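ATP-dependent 6-phosphofructokinase isozyme 2 (Escherichia coli, PDB 3UMO) catalyses the ATP-dependent phosphorylation of fructose 6-phosphate to fructose 1,6-bisphosphate, the first committing step of glycolysis. Local coordinates at residues L126-E129 against S130-L134; V165-S168 against G169-S173; E268-S271 against L272-V276. All blocks are in the same frame, centred on the assembly; numbering follows the deposited sequence.

Overall arrangement
All three contacts are local turns at the ends of secondary-structure elements in the alpha/beta core of the ribokinase-like fold. Contacts 1 and 2 both reach one parallel sheet: contact 1 leads into strand 133-137, contact 2 leaves the neighbouring strand 162-166, and their centres lie 21 Å apart. Contact 3 joins helices 254-267 and 272-286, its centre 20 Å from that of contact 1 and 23 Å from that of contact 2. Contact 2 is the one beside the nucleotide: the side chain of Ser168 is about 6 Å from a bound ATP and about 8 Å from a magnesium ion. In contact 3, the side chain of Met275 is about 12 Å from an ATP.

Contact 1 (L126-E129 against S130-L134); sequences LEIE and SGAIL
Ala132 N donates to Glu129 O, 3.3 Å away and with an N-H...O angle of 155°, a weak bond that closes a type II beta turn from Glu129 to Ala132. The turn reverses the chain between helix 115-125 and strand 133-137 of the parallel sheet at the core of this ribokinase-like fold. Gly131 sits third in it with a phi of 95°, where a side chain would run into the carbonyl oxygen of Ser130, a geometry that suits glycine.

Within the turn, the methyl of Ala132 is the meeting point. Its CB lies 3.4 Å from Glu129 O and also receives the side chain of Glu129, whose CG comes to 3.9 Å from Ala132 CB. Glu129 places CG between its own backbone N and carbonyl carbon (chi1 57°) and then bends at the next bond, folding the chain past the methyl group. The carboxylate does not trail off: OE1 is hydrogen-bonded to the hydroxyl of Tyr5, on the adjacent strand 4-7.

The third neighbour of that methyl is the short branch of Ile128, CG2 standing 3.5 Å from Ala132 CB. The two branches of Ile128 thus divide the work. CG2 serves the turn, while the longer arm reaches on to the strand, where Ile128 and Leu134 cross at about a right angle. Ile161 and Tyr5 touch both side chains, and the cluster is buried. Where the arms meet, Ile128 CD1 and Leu134 CD1 are 4.0 Å apart.

Contact 2 (V165-S168 against G169-S173); sequences VDSS and GEALS
The carbonyl group of Ser168 offers the face of its plane to the helix that follows: Leu172 N lies above that plane, 66° out of it, and donates to Ser168 O at 3.2 Å. The C=O...N angle of 113° makes this a side-on approach. Ala171 CB also lies against that oxygen, 3.5 Å from Ser168 O. This is the strand-to-helix step of a beta-alpha-beta unit, running from strand 162-166 through helix 169-175 to strand 183-184. Gly169 makes the corner with a positive phi.

One residue before Ser168, Ser167 sends its hydroxyl to the first turn of the helix, with OG 3.6 Å from Ala171 CB; that OG is hydrogen-bonded to Gly138 O, just beyond the neighbouring strand. The side chain of Ser168 instead touches Glu190, inferred to bind the catalytic magnesium, which brings the turn to the border of the nucleotide site.

Leu172, with CG anti to the backbone N (chi1 180°), packs back with both methyls: CD2 lies 3.8 Å from Ser167 O, in the loop just past the strand, and CD1 meets the strand itself, 3.9 Å from Val165 CG1.

Contact 3 (E268-S271 against L272-V276); sequences ENAS and LEEMV
Ser271 holds the start of helix 272-286 with two of its own atoms. Its hydroxyl OG accepts from Glu274 N at 3.0 Å with an N-H...O angle of 162°, the N-cap bond, and its carbonyl O takes Met275 N, also 3.0 Å away, opening the run of helical bonds. The hydroxyl can reach forward to the first turn because chi1 is 70°, the rotation that tucks OG in over the residue's own backbone. The same rotation brings OG to 3.3 Å from Glu274 CB.

Glu274 answers from the helix side. Its extended chain runs alongside Ala270, with Ala270 CB 4.0 Å from Glu274 CB. A direct capping box would join the glutamate to Ser271 N; here a water stands between them, accepting from Ser271 N at 2.6 Å and giving a weak bond to Glu274 OE1. The other carboxylate oxygen, OE2, forms a salt bridge with Lys265 of the preceding helix, which ties down the far end of the chain that lies along Ala270.

Farther out, Met275 packs on Met262 and Lys265 of that helix, while Leu272 rests on Ile239 of the antiparallel sheet. At the near end of the loop, Asn269 leaves helix 254-267 with positive phi. A Schellman motif ending one helix and a serine N-cap starting the next, two residues later, make this a tight helix-to-helix connection in the ribokinase-like fold.

Contact 1 (L126-E129 against S130-L134)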
ATOM      1  N   LEU A 126      14.247  31.438  31.208  1.00 26.65           N
ATOM      2  CA  LEU A 126      14.504  31.958  32.546  1.00 32.00           C
ATOM      3  C   LEU A 126      13.990  33.388  32.755  1.00 28.13           C
ATOM      4  O   LEU A 126      14.117  33.950  33.847  1.00 32.44           O
ATOM      5  CB  LEU A 126      15.988  31.821  32.905  1.00 32.54           C
ATOM      6  CG  LEU A 126      16.447  30.357  32.884  1.00 37.51           C
ATOM      7  CD1 LEU A 126      17.906  30.219  33.302  1.00 41.08           C
ATOM      8  CD2 LEU A 126      15.543  29.492  33.765  1.00 31.09           C
ATOM      9  N   GLU A 127      13.399  33.966  31.714  1.00 31.51           N
ATOM     10  CA  GLU A 127      12.708  35.245  31.849  1.00 41.70           C
ATOM     11  C   GLU A 127      11.251  35.037  32.245  1.00 36.23           C
ATOM     12  O   GLU A 127      10.544  35.990  32.570  1.00 38.78           O
ATOM     13  CB  GLU A 127      12.799  36.056  30.555  1.00 40.45           C
ATOM     14  CG  GLU A 127      14.197  36.569  30.256  1.00 54.58           C
ATOM     15  CD  GLU A 127      14.285  37.285  28.925  1.00 68.50           C
ATOM     16  OE1 GLU A 127      13.232  37.474  28.279  1.00 72.90           O
ATOM     17  OE2 GLU A 127      15.410  37.657  28.524  1.00 73.92           O
ATOM     18  N   ILE A 128      10.806  33.784  32.210  1.00 30.95           N
ATOM     19  CA  ILE A 128       9.459  33.437  32.646  1.00 36.61           C
ATOM     20  C   ILE A 128       9.359  33.672  34.151  1.00 38.83           C
ATOM     21  O   ILE A 128      10.293  33.361  34.897  1.00 32.90           O
ATOM     22  CB  ILE A 128       9.129  31.968  32.299  1.00 30.74           C
ATOM     23  CG1 ILE A 128       9.051  31.793  30.780  1.00 29.81           C
ATOM     24  CG2 ILE A 128       7.833  31.533  32.942  1.00 28.39           C
ATOM     25  CD1 ILE A 128       9.023  30.341  30.332  1.00 27.23           C
ATOM     26  N   GLU A 129       8.242  34.247  34.594  1.00 33.34           N
ATOM     27  CA  GLU A 129       8.065  34.560  36.007  1.00 40.28           C
ATOM     28  C   GLU A 129       7.851  33.303  36.845  1.00 39.72           C
ATOM     29  O   GLU A 129       7.429  32.267  36.329  1.00 38.72           O
ATOM     30  CB  GLU A 129       6.893  35.528  36.202  1.00 41.15           C
ATOM     31  CG  GLU A 129       5.568  35.032  35.651  1.00 44.21           C
ATOM     32  CD  GLU A 129       5.331  35.459  34.212  1.00 52.09           C
ATOM     33  OE1 GLU A 129       6.175  35.167  33.337  1.00 41.37           O
ATOM     34  OE2 GLU A 129       4.294  36.103  33.962  1.00 67.37           O
ATOM     35  N   SER A 130       8.146  33.396  38.137  1.00 33.16           N
ATOM     36  CA  SER A 130       7.894  32.287  39.053  1.00 34.36           C
ATOM     37  C   SER A 130       6.400  32.004  39.132  1.00 38.54           C
ATOM     38  O   SER A 130       5.585  32.933  39.169  1.00 38.24           O
ATOM     39  CB  SER A 130       8.446  32.605  40.449  1.00 40.29           C
ATOM     40  OG  SER A 130       7.853  31.781  41.439  1.00 44.47           O
ATOM     41  N   GLY A 131       6.038  30.725  39.136  1.00 33.14           N
ATOM     42  CA  GLY A 131       4.647  30.334  39.251  1.00 35.96           C
ATOM     43  C   GLY A 131       3.992  30.078  37.907  1.00 28.46           C
ATOM     44  O   GLY A 131       2.962  29.408  37.827  1.00 35.06           O
ATOM     45  N   ALA A 132       4.583  30.622  36.849  1.00 30.24           N
ATOM     46  CA  ALA A 132       4.081  30.381  35.500  1.00 26.91           C
ATOM     47  C   ALA A 132       4.368  28.957  35.048  1.00 26.76           C
ATOM     48  O   ALA A 132       5.216  28.267  35.616  1.00 29.74           O
ATOM     49  CB  ALA A 132       4.672  31.378  34.518  1.00 27.47           C
ATOM     50  N   ILE A 133       3.658  28.532  34.008  1.00 25.43           N
ATOM     51  CA  ILE A 133       3.775  27.180  33.492  1.00 28.70           C
ATOM     52  C   ILE A 133       4.536  27.158  32.171  1.00 28.62           C
ATOM     53  O   ILE A 133       4.290  27.978  31.286  1.00 29.15           O
ATOM     54  CB  ILE A 133       2.379  26.551  33.318  1.00 26.06           C
ATOM     55  CG1 ILE A 133       1.713  26.396  34.690  1.00 30.51           C
ATOM     56  CG2 ILE A 133       2.457  25.200  32.616  1.00 22.61           C
ATOM     57  CD1 ILE A 133       0.254  26.013  34.616  1.00 31.89           C
ATOM     58  N   LEU A 134       5.475  26.221  32.060  1.00 25.33           N
ATOM     59  CA  LEU A 134       6.213  25.991  30.826  1.00 23.86           C
ATOM     60  C   LEU A 134       5.970  24.576  30.323  1.00 25.59           C
ATOM     61  O   LEU A 134       6.254  23.597  31.020  1.00 25.26           O
ATOM     62  CB  LEU A 134       7.711  26.193  31.040  1.00 20.58           C
ATOM     63  CG  LEU A 134       8.543  25.845  29.802  1.00 25.45           C
ATOM     64  CD1 LEU A 134       8.213  26.814  28.680  1.00 26.81           C
ATOM     65  CD2 LEU A 134      10.039  25.862  30.129  1.00 26.18           C
TER

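Contact 2 (V165-S168 against G169-S173)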
ATOM      1  N   VAL A 165       5.960  18.178  30.679  1.00 21.61           N
ATOM      2  CA  VAL A 165       6.798  17.555  29.657  1.00 18.20           C
ATOM      3  C   VAL A 165       6.019  16.567  28.796  1.00 20.26           C
ATOM      4  O   VAL A 165       5.291  15.722  29.312  1.00 21.96           O
ATOM      5  CB  VAL A 165       8.003  16.824  30.295  1.00 23.26           C
ATOM      6  CG1 VAL A 165       8.844  16.129  29.225  1.00 30.06           C
ATOM      7  CG2 VAL A 165       8.860  17.796  31.110  1.00 24.78           C
ATOM      8  N   ASP A 166       6.164  16.689  27.476  1.00 19.03           N
ATOM      9  CA  ASP A 166       5.622  15.705  26.546  1.00 19.45           C
ATOM     10  C   ASP A 166       6.684  15.435  25.488  1.00 20.91           C
ATOM     11  O   ASP A 166       6.928  16.267  24.618  1.00 23.23           O
ATOM     12  CB  ASP A 166       4.332  16.222  25.906  1.00 18.11           C
ATOM     13  CG  ASP A 166       3.690  15.208  24.970  1.00 22.53           C
ATOM     14  OD1 ASP A 166       2.621  15.531  24.411  1.00 22.06           O
ATOM     15  OD2 ASP A 166       4.245  14.099  24.789  1.00 27.05           O
ATOM     16  N   SER A 167       7.340  14.285  25.578  1.00 18.88           N
ATOM     17  CA  SER A 167       8.399  13.970  24.635  1.00 21.16           C
ATOM     18  C   SER A 167       8.528  12.463  24.509  1.00 25.50           C
ATOM     19  O   SER A 167       7.620  11.722  24.881  1.00 23.09           O
ATOM     20  CB  SER A 167       9.723  14.592  25.088  1.00 29.99           C
ATOM     21  OG  SER A 167      10.694  14.541  24.057  1.00 24.28           O
ATOM     22  N   SER A 168       9.647  12.000  23.970  1.00 19.84           N
ATOM     23  CA  SER A 168       9.843  10.564  23.821  1.00 19.25           C
ATOM     24  C   SER A 168      11.319  10.198  23.854  1.00 28.60           C
ATOM     25  O   SER A 168      12.189  11.074  23.876  1.00 25.92           O
ATOM     26  CB  SER A 168       9.225  10.062  22.513  1.00 30.63           C
ATOM     27  OG  SER A 168       9.884  10.619  21.385  1.00 35.53           O
ATOM     28  N   GLY A 169      11.585   8.895  23.856  1.00 34.51           N
ATOM     29  CA  GLY A 169      12.943   8.378  23.830  1.00 37.76           C
ATOM     30  C   GLY A 169      13.818   8.892  24.955  1.00 36.14           C
ATOM     31  O   GLY A 169      13.342   9.124  26.071  1.00 33.47           O
ATOM     32  N   GLU A 170      15.098   9.079  24.648  1.00 33.20           N
ATOM     33  CA  GLU A 170      16.082   9.510  25.637  1.00 35.54           C
ATOM     34  C   GLU A 170      15.791  10.919  26.162  1.00 31.81           C
ATOM     35  O   GLU A 170      16.141  11.253  27.296  1.00 39.29           O
ATOM     36  CB  GLU A 170      17.492   9.456  25.040  1.00 41.54           C
ATOM     37  CG  GLU A 170      17.888   8.102  24.477  1.00 55.33           C
ATOM     38  CD  GLU A 170      19.309   8.089  23.942  1.00 71.78           C
ATOM     39  OE1 GLU A 170      20.148   7.353  24.504  1.00 79.86           O
ATOM     40  OE2 GLU A 170      19.589   8.817  22.965  1.00 75.68           O
ATOM     41  N   ALA A 171      15.149  11.738  25.333  1.00 34.85           N
ATOM     42  CA  ALA A 171      14.773  13.091  25.729  1.00 35.32           C
ATOM     43  C   ALA A 171      13.774  13.085  26.892  1.00 30.63           C
ATOM     44  O   ALA A 171      13.883  13.892  27.815  1.00 35.63           O
ATOM     45  CB  ALA A 171      14.206  13.862  24.538  1.00 32.88           C
ATOM     46  N   LEU A 172      12.810  12.172  26.852  1.00 31.06           N
ATOM     47  CA  LEU A 172      11.815  12.080  27.921  1.00 28.72           C
ATOM     48  C   LEU A 172      12.469  11.647  29.235  1.00 31.99           C
ATOM     49  O   LEU A 172      12.201  12.212  30.298  1.00 35.85           O
ATOM     50  CB  LEU A 172      10.690  11.112  27.533  1.00 31.87           C
ATOM     51  CG  LEU A 172       9.570  10.906  28.562  1.00 37.45           C
ATOM     52  CD1 LEU A 172       8.853  12.219  28.871  1.00 32.82           C
ATOM     53  CD2 LEU A 172       8.575   9.862  28.066  1.00 32.14           C
ATOM     54  N   SER A 173      13.333  10.641  29.161  1.00 28.66           N
ATOM     55  CA  SER A 173      14.054  10.189  30.344  1.00 33.63           C
ATOM     56  C   SER A 173      14.931  11.308  30.905  1.00 27.66           C
ATOM     57  O   SER A 173      15.032  11.481  32.118  1.00 35.05           O
ATOM     58  CB  SER A 173      14.911   8.962  30.022  1.00 36.77           C
ATOM     59  OG  SER A 173      14.113   7.898  29.533  1.00 43.77           O
TER

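Contact 3 (E268-S271 against L272-V276)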
ATOM      1  N   GLU A 268      -5.423  26.531  36.315  1.00 33.01           N
ATOM      2  CA  GLU A 268      -6.596  26.881  37.114  1.00 37.82           C
ATOM      3  C   GLU A 268      -6.574  26.125  38.433  1.00 31.59           C
ATOM      4  O   GLU A 268      -7.520  26.200  39.219  1.00 37.81           O
ATOM      5  CB  GLU A 268      -7.883  26.559  36.347  1.00 40.89           C
ATOM      6  CG  GLU A 268      -8.098  27.402  35.096  1.00 45.75           C
ATOM      7  CD  GLU A 268      -9.134  26.809  34.155  1.00 54.25           C
ATOM      8  OE1 GLU A 268      -9.203  27.257  32.989  1.00 51.01           O
ATOM      9  OE2 GLU A 268      -9.875  25.896  34.579  1.00 56.41           O
ATOM     10  N   ASN A 269      -5.482  25.398  38.659  1.00 31.00           N
ATOM     11  CA  ASN A 269      -5.321  24.535  39.828  1.00 34.34           C
ATOM     12  C   ASN A 269      -6.469  23.539  40.014  1.00 33.04           C
ATOM     13  O   ASN A 269      -6.941  23.314  41.127  1.00 36.54           O
ATOM     14  CB  ASN A 269      -5.109  25.363  41.098  1.00 46.15           C
ATOM     15  CG  ASN A 269      -4.318  24.615  42.151  1.00 62.02           C
ATOM     16  OD1 ASN A 269      -4.887  24.013  43.062  1.00 67.89           O
ATOM     17  ND2 ASN A 269      -2.994  24.637  42.022  1.00 69.28           N
ATOM     18  N   ALA A 270      -6.904  22.937  38.911  1.00 26.77           N
ATOM     19  CA  ALA A 270      -8.018  21.996  38.933  1.00 31.49           C
ATOM     20  C   ALA A 270      -7.635  20.651  39.547  1.00 31.01           C
ATOM     21  O   ALA A 270      -6.452  20.343  39.718  1.00 32.59           O
ATOM     22  CB  ALA A 270      -8.581  21.800  37.529  1.00 33.29           C
ATOM     23  N   SER A 271      -8.649  19.855  39.876  1.00 29.15           N
ATOM     24  CA  SER A 271      -8.444  18.508  40.402  1.00 33.70           C
ATOM     25  C   SER A 271      -7.854  17.616  39.313  1.00 31.59           C
ATOM     26  O   SER A 271      -7.918  17.953  38.128  1.00 27.53           O
ATOM     27  CB  SER A 271      -9.771  17.916  40.878  1.00 33.80           C
ATOM     28  OG  SER A 271     -10.621  17.635  39.775  1.00 31.42           O
ATOM     29  N   LEU A 272      -7.273  16.487  39.710  1.00 27.54           N
ATOM     30  CA  LEU A 272      -6.732  15.539  38.735  1.00 24.43           C
ATOM     31  C   LEU A 272      -7.836  15.071  37.789  1.00 26.55           C
ATOM     32  O   LEU A 272      -7.631  14.968  36.576  1.00 27.25           O
ATOM     33  CB  LEU A 272      -6.100  14.339  39.445  1.00 31.26           C
ATOM     34  CG  LEU A 272      -5.539  13.248  38.531  1.00 32.51           C
ATOM     35  CD1 LEU A 272      -4.262  13.706  37.853  1.00 35.98           C
ATOM     36  CD2 LEU A 272      -5.300  11.962  39.303  1.00 28.03           C
ATOM     37  N   GLU A 273      -9.013  14.804  38.352  1.00 27.63           N
ATOM     38  CA  GLU A 273     -10.156  14.355  37.565  1.00 27.75           C
ATOM     39  C   GLU A 273     -10.567  15.373  36.507  1.00 23.39           C
ATOM     40  O   GLU A 273     -10.752  15.030  35.338  1.00 27.16           O
ATOM     41  CB  GLU A 273     -11.342  14.037  38.475  1.00 37.65           C
ATOM     42  CG  GLU A 273     -12.626  13.771  37.715  1.00 42.19           C
ATOM     43  CD  GLU A 273     -13.585  12.894  38.489  1.00 52.05           C
ATOM     44  OE1 GLU A 273     -14.533  13.437  39.096  1.00 49.72           O
ATOM     45  OE2 GLU A 273     -13.388  11.660  38.486  1.00 47.80           O
ATOM     46  N   GLU A 274     -10.695  16.628  36.922  1.00 22.09           N
ATOM     47  CA  GLU A 274     -11.114  17.689  36.017  1.00 24.57           C
ATOM     48  C   GLU A 274     -10.074  17.869  34.917  1.00 24.53           C
ATOM     49  O   GLU A 274     -10.411  18.057  33.745  1.00 22.45           O
ATOM     50  CB  GLU A 274     -11.307  18.991  36.798  1.00 30.90           C
ATOM     51  CG  GLU A 274     -11.935  20.112  35.998  1.00 47.43           C
ATOM     52  CD  GLU A 274     -12.560  21.177  36.882  1.00 58.90           C
ATOM     53  OE1 GLU A 274     -13.018  20.834  37.995  1.00 62.62           O
ATOM     54  OE2 GLU A 274     -12.593  22.353  36.462  1.00 58.86           O
ATOM     55  N   MET A 275      -8.803  17.787  35.307  1.00 22.11           N
ATOM     56  CA  MET A 275      -7.703  17.907  34.359  1.00 21.21           C
ATOM     57  C   MET A 275      -7.726  16.800  33.298  1.00 22.34           C
ATOM     58  O   MET A 275      -7.620  17.080  32.105  1.00 22.26           O
ATOM     59  CB  MET A 275      -6.367  17.891  35.105  1.00 24.75           C
ATOM     60  CG  MET A 275      -5.171  18.143  34.219  1.00 25.52           C
ATOM     61  SD  MET A 275      -3.636  17.897  35.121  1.00 30.05           S
ATOM     62  CE  MET A 275      -3.668  16.128  35.354  1.00 41.77           C
ATOM     63  N   VAL A 276      -7.856  15.549  33.729  1.00 21.11           N
ATOM     64  CA  VAL A 276      -7.842  14.423  32.791  1.00 20.16           C
ATOM     65  C   VAL A 276      -9.098  14.417  31.921  1.00 21.44           C
ATOM     66  O   VAL A 276      -9.034  14.149  30.715  1.00 18.95           O
ATOM     67  CB  VAL A 276      -7.654  13.062  33.515  1.00 21.19           C
ATOM     68  CG1 VAL A 276      -7.764  11.900  32.539  1.00 20.41           C
ATOM     69  CG2 VAL A 276      -6.297  13.022  34.231  1.00 23.35           C
TER
HETATM   70  O   HOH W   1     -10.802  21.235  40.482  1.00 55.76           O